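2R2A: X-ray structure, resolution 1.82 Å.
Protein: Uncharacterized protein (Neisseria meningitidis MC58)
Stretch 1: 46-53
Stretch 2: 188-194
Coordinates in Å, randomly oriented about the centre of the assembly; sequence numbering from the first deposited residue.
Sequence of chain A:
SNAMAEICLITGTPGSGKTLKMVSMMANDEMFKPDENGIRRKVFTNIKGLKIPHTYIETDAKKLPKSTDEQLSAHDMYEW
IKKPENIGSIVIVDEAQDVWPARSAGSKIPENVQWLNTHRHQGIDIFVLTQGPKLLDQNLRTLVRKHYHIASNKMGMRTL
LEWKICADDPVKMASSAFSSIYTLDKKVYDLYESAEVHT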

# COMPACT_ATOMS: atom_id res chain seq x y z
N ASN A 46 -4.53 7.53 -1.70
CA ASN A 46 -5.90 7.74 -2.19
C ASN A 46 -6.92 7.45 -1.08
O ASN A 46 -8.12 7.47 -1.34
CB ASN A 46 -6.20 6.88 -3.45
CG ASN A 46 -6.10 5.37 -3.19
OD1 ASN A 46 -5.28 4.92 -2.39
ND2 ASN A 46 -6.95 4.59 -3.87
N ILE A 47 -6.46 7.14 0.15
CA ILE A 47 -7.39 6.82 1.23
C ILE A 47 -8.18 8.05 1.65
O ILE A 47 -7.59 9.07 1.97
CB ILE A 47 -6.68 6.24 2.46
CG1 ILE A 47 -6.14 4.81 2.16
CG2 ILE A 47 -7.65 6.12 3.64
CD1 ILE A 47 -5.15 4.37 3.18
N LYS A 48 -9.52 7.95 1.65
CA LYS A 48 -10.38 9.10 1.96
C LYS A 48 -10.67 9.14 3.45
O LYS A 48 -10.76 8.09 4.10
CB LYS A 48 -11.71 9.03 1.20
CG LYS A 48 -11.62 9.06 -0.33
CD LYS A 48 -11.66 10.50 -0.85
CE LYS A 48 -11.61 10.56 -2.38
NZ LYS A 48 -11.77 11.97 -2.90
N GLY A 49 -10.77 10.34 4.00
CA GLY A 49 -11.13 10.50 5.38
C GLY A 49 -9.95 10.40 6.31
O GLY A 49 -10.11 10.41 7.53
N LEU A 50 -8.75 10.33 5.71
CA LEU A 50 -7.50 10.26 6.46
C LEU A 50 -7.11 11.65 6.95
O LEU A 50 -6.97 12.57 6.14
CB LEU A 50 -6.41 9.65 5.58
CG LEU A 50 -5.04 9.49 6.25
CD1 LEU A 50 -5.15 8.47 7.39
CD2 LEU A 50 -3.94 9.10 5.25
N LYS A 51 -6.93 11.79 8.26
CA LYS A 51 -6.67 13.10 8.89
C LYS A 51 -5.18 13.47 8.96
O LYS A 51 -4.83 14.64 9.07
CB LYS A 51 -7.26 13.15 10.29
CG LYS A 51 -8.78 13.06 10.37
CD LYS A 51 -9.22 13.49 11.78
CE LYS A 51 -10.72 13.28 12.02
NZ LYS A 51 -11.09 11.84 12.09
N ILE A 52 -4.32 12.46 8.90
CA ILE A 52 -2.88 12.61 8.89
C ILE A 52 -2.54 13.32 7.58
O ILE A 52 -3.02 12.90 6.52
CB ILE A 52 -2.21 11.20 8.91
CG1 ILE A 52 -2.64 10.44 10.17
CG2 ILE A 52 -0.69 11.33 8.77
CD1 ILE A 52 -2.25 8.97 10.24
N PRO A 53 -1.74 14.41 7.63
CA PRO A 53 -1.40 15.15 6.42
C PRO A 53 -0.82 14.23 5.34
O PRO A 53 -0.02 13.35 5.63
CB PRO A 53 -0.36 16.18 6.90
CG PRO A 53 -0.73 16.40 8.31
CD PRO A 53 -1.16 15.06 8.83
N VAL A 188 -7.19 5.10 16.84
CA VAL A 188 -7.17 5.07 15.39
C VAL A 188 -8.20 6.05 14.79
O VAL A 188 -7.93 6.72 13.80
CB VAL A 188 -7.35 3.62 14.82
CG1 VAL A 188 -8.74 3.11 15.08
CG2 VAL A 188 -7.05 3.59 13.32
N TYR A 189 -9.37 6.17 15.40
CA TYR A 189 -10.38 7.10 14.86
C TYR A 189 -10.10 8.59 15.07
O TYR A 189 -10.80 9.45 14.49
CB TYR A 189 -11.76 6.72 15.36
CG TYR A 189 -12.34 5.56 14.59
CD1 TYR A 189 -12.68 5.70 13.23
CD2 TYR A 189 -12.55 4.32 15.19
CE1 TYR A 189 -13.23 4.66 12.51
CE2 TYR A 189 -13.10 3.26 14.48
CZ TYR A 189 -13.45 3.44 13.14
OH TYR A 189 -13.99 2.41 12.42
N ASP A 190 -9.09 8.91 15.86
CA ASP A 190 -8.63 10.30 15.98
C ASP A 190 -7.90 10.73 14.71
O ASP A 190 -7.68 11.93 14.47
CB ASP A 190 -7.71 10.47 17.19
CG ASP A 190 -8.43 10.23 18.52
OD1 ASP A 190 -9.69 10.19 18.54
OD2 ASP A 190 -7.73 10.10 19.55
N LEU A 191 -7.54 9.74 13.89
CA LEU A 191 -6.71 9.95 12.72
C LEU A 191 -7.45 9.64 11.40
O LEU A 191 -6.91 9.88 10.32
CB LEU A 191 -5.48 9.04 12.81
CG LEU A 191 -4.50 9.24 13.96
CD1 LEU A 191 -3.42 8.17 13.89
CD2 LEU A 191 -3.85 10.60 13.88
N TYR A 192 -8.66 9.10 11.52
CA TYR A 192 -9.37 8.53 10.38
C TYR A 192 -10.88 8.56 10.61
O TYR A 192 -11.34 8.37 11.73
CB TYR A 192 -8.90 7.08 10.12
CG TYR A 192 -9.66 6.37 9.00
CD1 TYR A 192 -9.43 6.70 7.68
CD2 TYR A 192 -10.60 5.39 9.28
CE1 TYR A 192 -10.11 6.07 6.65
CE2 TYR A 192 -11.30 4.74 8.24
CZ TYR A 192 -11.03 5.10 6.92
OH TYR A 192 -11.71 4.52 5.86
N GLU A 193 -11.63 8.84 9.54
CA GLU A 193 -13.10 8.76 9.52
C GLU A 193 -13.49 8.10 8.18
O GLU A 193 -12.96 8.46 7.13
CB GLU A 193 -13.70 10.17 9.64
CG GLU A 193 -14.83 10.29 10.67
CD GLU A 193 -15.20 11.74 11.00
OE1 GLU A 193 -15.61 12.49 10.08
OE2 GLU A 193 -15.08 12.13 12.19
N SER A 194 -14.36 7.09 8.21
CA SER A 194 -14.81 6.42 6.96
C SER A 194 -16.17 6.91 6.47
O SER A 194 -16.56 8.04 6.75
CB SER A 194 -14.87 4.91 7.16
OG SER A 194 -15.86 4.59 8.13

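Two irregular segments, far apart in sequence, meet here through a single backbone bridge flanked by side-chain packing. Leu 50 and Tyr 192 lie opposite each other, their CA atoms 4.7 Å apart, and a hydrogen bond closes the bridge at each end: Lys 51 N donates to Leu 191 O at 2.8 Å, and Glu 193 N to Gly 49 O at 3.0 Å. Both are nearly straight, and because they use main-chain atoms they make little demand on side-chain identity.

Gly 49 is the exception. Its positive phi favours glycine, and a CB there would point toward the other stretch and fall 1.9 Å from Glu 193 O. Without one, Gly 49 CA approaches Glu 193 O to 3.3 Å in a CA-H...O contact.

Tyr 192 starts away from stretch 1, but its long side chain brings the ring back, placing CE1 3.9 Å from Ile 47 CG2 and 3.3 Å from Lys 48 O. At the other end of the bridge, Ile 52 CG1 packs against Leu 191 CD2 at 3.9 Å, an apolar contact that suits two branched aliphatic side chains.

Lys 51 has the reach to extend along stretch 2, where its NZ makes a weak hydrogen bond to Tyr 189 O at 3.4 Å. Glu 193 OE2 lies 4.0 Å from Lys 51 NZ, opposite charges beyond salt-bridge range.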